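Local coordinates for protein alanine racemase (Actinobacillus succinogenes, PDB 3C3K) that is of undetermined function but has the two-lobed fold of the periplasmic binding protein-like family, as in LacI-type regulators, at residues B[24-27]-B[28-32]; B[189-192]-B[193-197]; B[245-248]-B[249-253]. All coordinates share one frame; numbering follows the deposited sequence.

Contact 1 of 3, residues B[24-27]-B[28-32]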
# COMPACT_ATOMS: atom_id res chain seq x y z
N ALA B 24 0.88 -4.65 3.85
CA ALA B 24 2.07 -3.88 4.11
C ALA B 24 2.34 -3.84 5.59
O ALA B 24 3.50 -3.85 6.00
CB ALA B 24 1.94 -2.42 3.51
N ALA B 25 1.30 -3.73 6.39
CA ALA B 25 1.42 -3.72 7.84
C ALA B 25 1.86 -5.07 8.35
O ALA B 25 2.68 -5.13 9.24
CB ALA B 25 0.09 -3.31 8.54
N VAL B 26 1.33 -6.16 7.81
CA VAL B 26 1.82 -7.48 8.25
C VAL B 26 3.30 -7.68 7.82
O VAL B 26 4.16 -8.09 8.61
CB VAL B 26 0.96 -8.63 7.71
CG1 VAL B 26 1.58 -9.96 8.18
CG2 VAL B 26 -0.51 -8.50 8.24
N VAL B 27 3.62 -7.33 6.57
CA VAL B 27 5.02 -7.37 6.16
C VAL B 27 5.97 -6.60 7.05
O VAL B 27 7.07 -7.07 7.35
CB VAL B 27 5.17 -6.99 4.74
CG1 VAL B 27 6.63 -6.93 4.36
CG2 VAL B 27 4.46 -8.03 3.89
N LYS B 28 5.57 -5.40 7.46
CA LYS B 28 6.37 -4.65 8.35
C LYS B 28 6.77 -5.43 9.63
O LYS B 28 7.92 -5.36 10.08
CB LYS B 28 5.66 -3.33 8.74
CG LYS B 28 6.62 -2.37 9.46
CD LYS B 28 5.94 -1.01 9.85
CE LYS B 28 6.86 -0.12 10.76
NZ LYS B 28 8.28 -0.24 10.30
N GLY B 29 5.80 -6.12 10.24
CA GLY B 29 6.06 -6.87 11.46
C GLY B 29 6.91 -8.09 11.14
O GLY B 29 7.81 -8.46 11.89
N ILE B 30 6.64 -8.72 10.00
CA ILE B 30 7.48 -9.82 9.58
C ILE B 30 8.95 -9.36 9.57
O ILE B 30 9.80 -10.01 10.21
CB ILE B 30 7.03 -10.41 8.21
CG1 ILE B 30 5.76 -11.23 8.44
CG2 ILE B 30 8.08 -11.27 7.61
CD1 ILE B 30 4.99 -11.61 7.14
N GLU B 31 9.23 -8.24 8.88
CA GLU B 31 10.59 -7.74 8.69
C GLU B 31 11.24 -7.42 10.03
O GLU B 31 12.40 -7.68 10.24
CB GLU B 31 10.59 -6.45 7.89
CG GLU B 31 10.18 -6.58 6.46
CD GLU B 31 9.92 -5.21 5.79
OE1 GLU B 31 9.51 -4.22 6.47
OE2 GLU B 31 10.16 -5.15 4.57
N LYS B 32 10.47 -6.86 10.94
CA LYS B 32 11.05 -6.46 12.22
C LYS B 32 11.57 -7.67 12.94
O LYS B 32 12.68 -7.64 13.37
CB LYS B 32 10.04 -5.77 13.10
CG LYS B 32 9.98 -4.25 12.85
CD LYS B 32 8.79 -3.72 13.59
CE LYS B 32 8.96 -4.09 15.08
NZ LYS B 32 8.03 -3.30 15.94
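Val26 and Ile30 sit one turn apart and meet methyl to methyl, CG1 of Val26 lying 3.9 Å from CD1 of Ile30. Val26 puts this branch opposite its own backbone N (chi1 178°), which swings CG1 along the helix toward the following turn, where the CG1-CD1 arm of Ile30 meets it at a slant. A second pair, Val27 and Glu31, also meets at an angle: CG1 of Val27 is 4.0 Å from OE2 of Glu31, and CG of Glu31 lies 3.3 Å from Val27 O. The carboxylate is held from outside, since OE2 accepts a hydrogen bond from Asn45 of the second subunit. Beneath both pairs run backbone bonds, Ile30 N to Val26 O at 2.9 Å and Glu31 N to Val27 O at 2.9 Å, both close to straight; Gly29 N to Ala25 O is weak at 3.4 Å. Further out, Ile30 packs on Ile41 and Val247, and Val27 on Leu43 and on Ile18 of the second subunit. Helix 21-35 is thus packed between strand, neighbouring helix and partner subunit, as the connecting helix of the beta-alpha-beta unit formed with strands 9-15 and 39-45.

Contact 2 of 3, residues B[189-192]-B[193-197]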
# COMPACT_ATOMS: atom_id res chain seq x y z
N PHE B 189 -21.44 -2.09 6.04
CA PHE B 189 -20.31 -2.72 6.67
C PHE B 189 -19.42 -3.26 5.53
O PHE B 189 -19.86 -4.12 4.78
CB PHE B 189 -20.82 -3.89 7.52
CG PHE B 189 -19.73 -4.74 8.15
CD1 PHE B 189 -18.47 -4.18 8.46
CD2 PHE B 189 -20.00 -6.07 8.52
CE1 PHE B 189 -17.51 -4.96 9.03
CE2 PHE B 189 -19.03 -6.87 9.12
CZ PHE B 189 -17.78 -6.31 9.39
N ALA B 190 -18.20 -2.70 5.38
CA ALA B 190 -17.23 -3.21 4.41
C ALA B 190 -16.11 -3.99 5.05
O ALA B 190 -15.63 -3.66 6.15
CB ALA B 190 -16.70 -2.11 3.52
N ILE B 191 -15.69 -5.01 4.31
CA ILE B 191 -14.67 -6.02 4.64
C ILE B 191 -13.22 -5.47 4.58
O ILE B 191 -12.25 -6.18 4.91
CB ILE B 191 -14.93 -7.17 3.65
CG1 ILE B 191 -15.70 -8.30 4.30
CG2 ILE B 191 -13.84 -7.49 2.65
CD1 ILE B 191 -16.69 -7.82 5.21
N SER B 192 -13.08 -4.20 4.21
CA SER B 192 -11.79 -3.52 4.28
C SER B 192 -12.04 -2.01 4.42
O SER B 192 -12.94 -1.49 3.78
CB SER B 192 -10.99 -3.75 3.02
OG SER B 192 -9.90 -2.80 2.94
N ASP B 193 -11.20 -1.30 5.18
CA ASP B 193 -11.25 0.15 5.21
C ASP B 193 -11.12 0.78 3.81
O ASP B 193 -11.62 1.82 3.61
CB ASP B 193 -10.11 0.69 6.09
CG ASP B 193 -10.25 0.31 7.53
OD1 ASP B 193 -11.39 0.03 7.96
OD2 ASP B 193 -9.26 0.37 8.27
N VAL B 194 -10.42 0.16 2.88
CA VAL B 194 -10.23 0.72 1.52
C VAL B 194 -11.63 0.82 0.82
O VAL B 194 -11.97 1.81 0.18
CB VAL B 194 -9.27 -0.14 0.70
CG1 VAL B 194 -9.15 0.36 -0.74
CG2 VAL B 194 -7.87 -0.15 1.32
N LEU B 195 -12.40 -0.24 0.94
CA LEU B 195 -13.74 -0.28 0.32
C LEU B 195 -14.66 0.69 1.04
O LEU B 195 -15.51 1.30 0.40
CB LEU B 195 -14.27 -1.71 0.40
CG LEU B 195 -13.42 -2.66 -0.45
CD1 LEU B 195 -13.99 -4.08 -0.21
CD2 LEU B 195 -13.43 -2.27 -1.97
N ALA B 196 -14.48 0.85 2.35
CA ALA B 196 -15.38 1.71 3.16
C ALA B 196 -15.13 3.19 2.83
O ALA B 196 -16.05 4.01 2.81
CB ALA B 196 -15.22 1.45 4.67
N ALA B 197 -13.87 3.52 2.52
CA ALA B 197 -13.54 4.90 2.14
C ALA B 197 -14.29 5.27 0.87
O ALA B 197 -14.72 6.41 0.71
CB ALA B 197 -12.04 5.05 1.96
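Ser192 reaches forward to the first turn of helix 193-205 and accepts from Val194 N through OG, at 3.0 Å: a serine N-cap just past the end of strand 187-190, where this beta-alpha-beta unit passes from strand to helix. With chi1 at 165°, OG stands opposite the serine's own backbone N and beside its carbonyl carbon, which carries it to the helix end; CB of Val194 then rests 3.5 Å from the same oxygen. The serine carbonyl faces into the turn as well. Its O takes Ala196 N at 3.1 Å, in the carbonyl plane, and is approached by Leu195 N in a weak, bent bond of 121°. A glycerol molecule lies about 5 Å from the Ser192 side chain. Asp193 heads away overall, though its CB still touches Ser192; its OD1 is bonded to Thr234 and its OD2 to the backbone N of Val222, so both carboxylate oxygens are satisfied by the chain beyond the helix. Ala190, the last strand residue, directs its methyl toward the helix. Leu195 and Ala196 both face it: CB of Ala190 is 4.0 Å from CB of Leu195 and likewise 4.0 Å from CB of Ala196.

Contact 3 of 3, residues B[245-248]-B[249-253]; sequences KAVS and LLLEQ
Val247 and Leu251 are the apolar pair of this piece of helix 239-254, an amphipathic alpha-helix in the periplasmic binding protein-like fold. The two side chains lie next to each other and point the same way, CG1 of Val247 touching CD1 of Leu251 at 3.8 Å. Leu251 sets CG opposite its carbonyl carbon (chi1 -65°), which tips the branch back over the preceding turn, with CG 3.3 Å from Val247 O. Val247 also packs on Thr33 of helix 21-35, and Leu251 on Asn37, so this flank faces helix 21-35 and the loop after it.

Other leucines serve a different flank. Leu249 leans back so that its CG is 3.4 Å from Lys245 O, and it packs on Val90 and His265; Leu250 turns its end away from the preceding turn, onto Val90 and Pro88. Together they lay the helix against strands 89-92 and 264-266.

The backbone supplies regular i to i+4 bonds. Leu251 N reaches Val247 O at 2.7 Å, whereas Glu252 N reaches Ser248 O at 3.2 Å and comes tilted 30° from the carbonyl plane.

Among the polar side chains, Lys245 and Glu252 are both partly exposed. Lys245 NZ and Glu252 OE1 are 6.2 Å apart, too far to touch, though their opposite charges probably attract weakly. Gln253 instead reaches the sheet: it packs on Val90 and has its amide nitrogen bonded to Trp89 O, and the same NE2 makes a weak second bond, 3.4 Å long, back to Leu249 O.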
# COMPACT_ATOMS: atom_id res chain seq x y z
N LYS B 245 4.50 -12.30 15.00
CA LYS B 245 4.18 -13.60 15.60
C LYS B 245 4.35 -14.68 14.56
O LYS B 245 4.85 -15.77 14.88
CB LYS B 245 2.76 -13.58 16.26
CG LYS B 245 2.31 -14.93 16.99
CD LYS B 245 3.36 -15.35 18.04
CE LYS B 245 2.77 -15.74 19.36
NZ LYS B 245 3.85 -15.82 20.43
N ALA B 246 3.98 -14.39 13.30
CA ALA B 246 4.15 -15.37 12.24
C ALA B 246 5.63 -15.76 12.15
O ALA B 246 5.97 -16.92 12.20
CB ALA B 246 3.55 -14.88 10.88
N VAL B 247 6.52 -14.79 12.16
CA VAL B 247 7.96 -15.08 12.20
C VAL B 247 8.40 -15.88 13.38
O VAL B 247 9.19 -16.84 13.19
CB VAL B 247 8.82 -13.79 12.07
CG1 VAL B 247 10.33 -14.11 12.23
CG2 VAL B 247 8.51 -13.16 10.75
N SER B 248 7.92 -15.50 14.56
CA SER B 248 8.15 -16.26 15.77
C SER B 248 7.79 -17.73 15.67
O SER B 248 8.54 -18.58 16.18
CB SER B 248 7.44 -15.65 16.97
OG SER B 248 8.30 -14.63 17.44
N LEU B 249 6.65 -17.99 15.02
CA LEU B 249 6.21 -19.36 14.80
C LEU B 249 7.10 -20.06 13.78
O LEU B 249 7.36 -21.31 13.90
CB LEU B 249 4.72 -19.41 14.41
CG LEU B 249 3.65 -18.88 15.39
CD1 LEU B 249 2.21 -18.99 14.79
CD2 LEU B 249 3.75 -19.66 16.66
N LEU B 250 7.55 -19.31 12.78
CA LEU B 250 8.42 -19.86 11.74
C LEU B 250 9.76 -20.20 12.35
O LEU B 250 10.39 -21.17 11.96
CB LEU B 250 8.65 -18.87 10.57
CG LEU B 250 9.13 -19.54 9.28
CD1 LEU B 250 7.94 -20.23 8.66
CD2 LEU B 250 9.68 -18.50 8.30
N LEU B 251 10.23 -19.37 13.27
CA LEU B 251 11.50 -19.65 13.98
C LEU B 251 11.45 -20.87 14.90
O LEU B 251 12.45 -21.59 15.04
CB LEU B 251 12.02 -18.39 14.71
CG LEU B 251 12.44 -17.17 13.86
CD1 LEU B 251 12.61 -15.90 14.76
CD2 LEU B 251 13.67 -17.41 12.93
N GLU B 252 10.34 -21.16 15.55
CA GLU B 252 10.28 -22.39 16.32
C GLU B 252 10.47 -23.60 15.43
O GLU B 252 11.10 -24.58 15.87
CB GLU B 252 8.92 -22.60 16.94
CG GLU B 252 8.31 -21.38 17.38
CD GLU B 252 8.12 -21.35 18.84
OE1 GLU B 252 6.96 -21.07 19.22
OE2 GLU B 252 9.12 -21.62 19.58
N GLN B 253 9.89 -23.57 14.23
CA GLN B 253 10.07 -24.61 13.28
C GLN B 253 11.52 -24.69 12.86
O GLN B 253 12.09 -25.79 12.85
CB GLN B 253 9.14 -24.46 12.08
CG GLN B 253 7.72 -24.69 12.46
CD GLN B 253 6.72 -24.37 11.36
OE1 GLN B 253 6.64 -25.08 10.37
NE2 GLN B 253 5.94 -23.32 11.55

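Contacts 1, 2 and 3 follow one another along the chain, but space groups them differently. Contacts 1 and 3 belong to helices 21-35 and 239-254, both packed against the six-stranded parallel sheet; their centres are 13 Å apart and they touch, Ile30 O lying 3.4 Å from Val247 CG2. Contact 2 joins strand 187-190 of the four-stranded sheet to helix 193-205, its centre 21 Å from that of contact 1 and 30 Å from that of contact 3, with no touch to either. A late helix thus packs beside an early one in one lobe, while the middle of the chain builds the other, consistent with the interwoven two-lobed periplasmic binding protein-like fold.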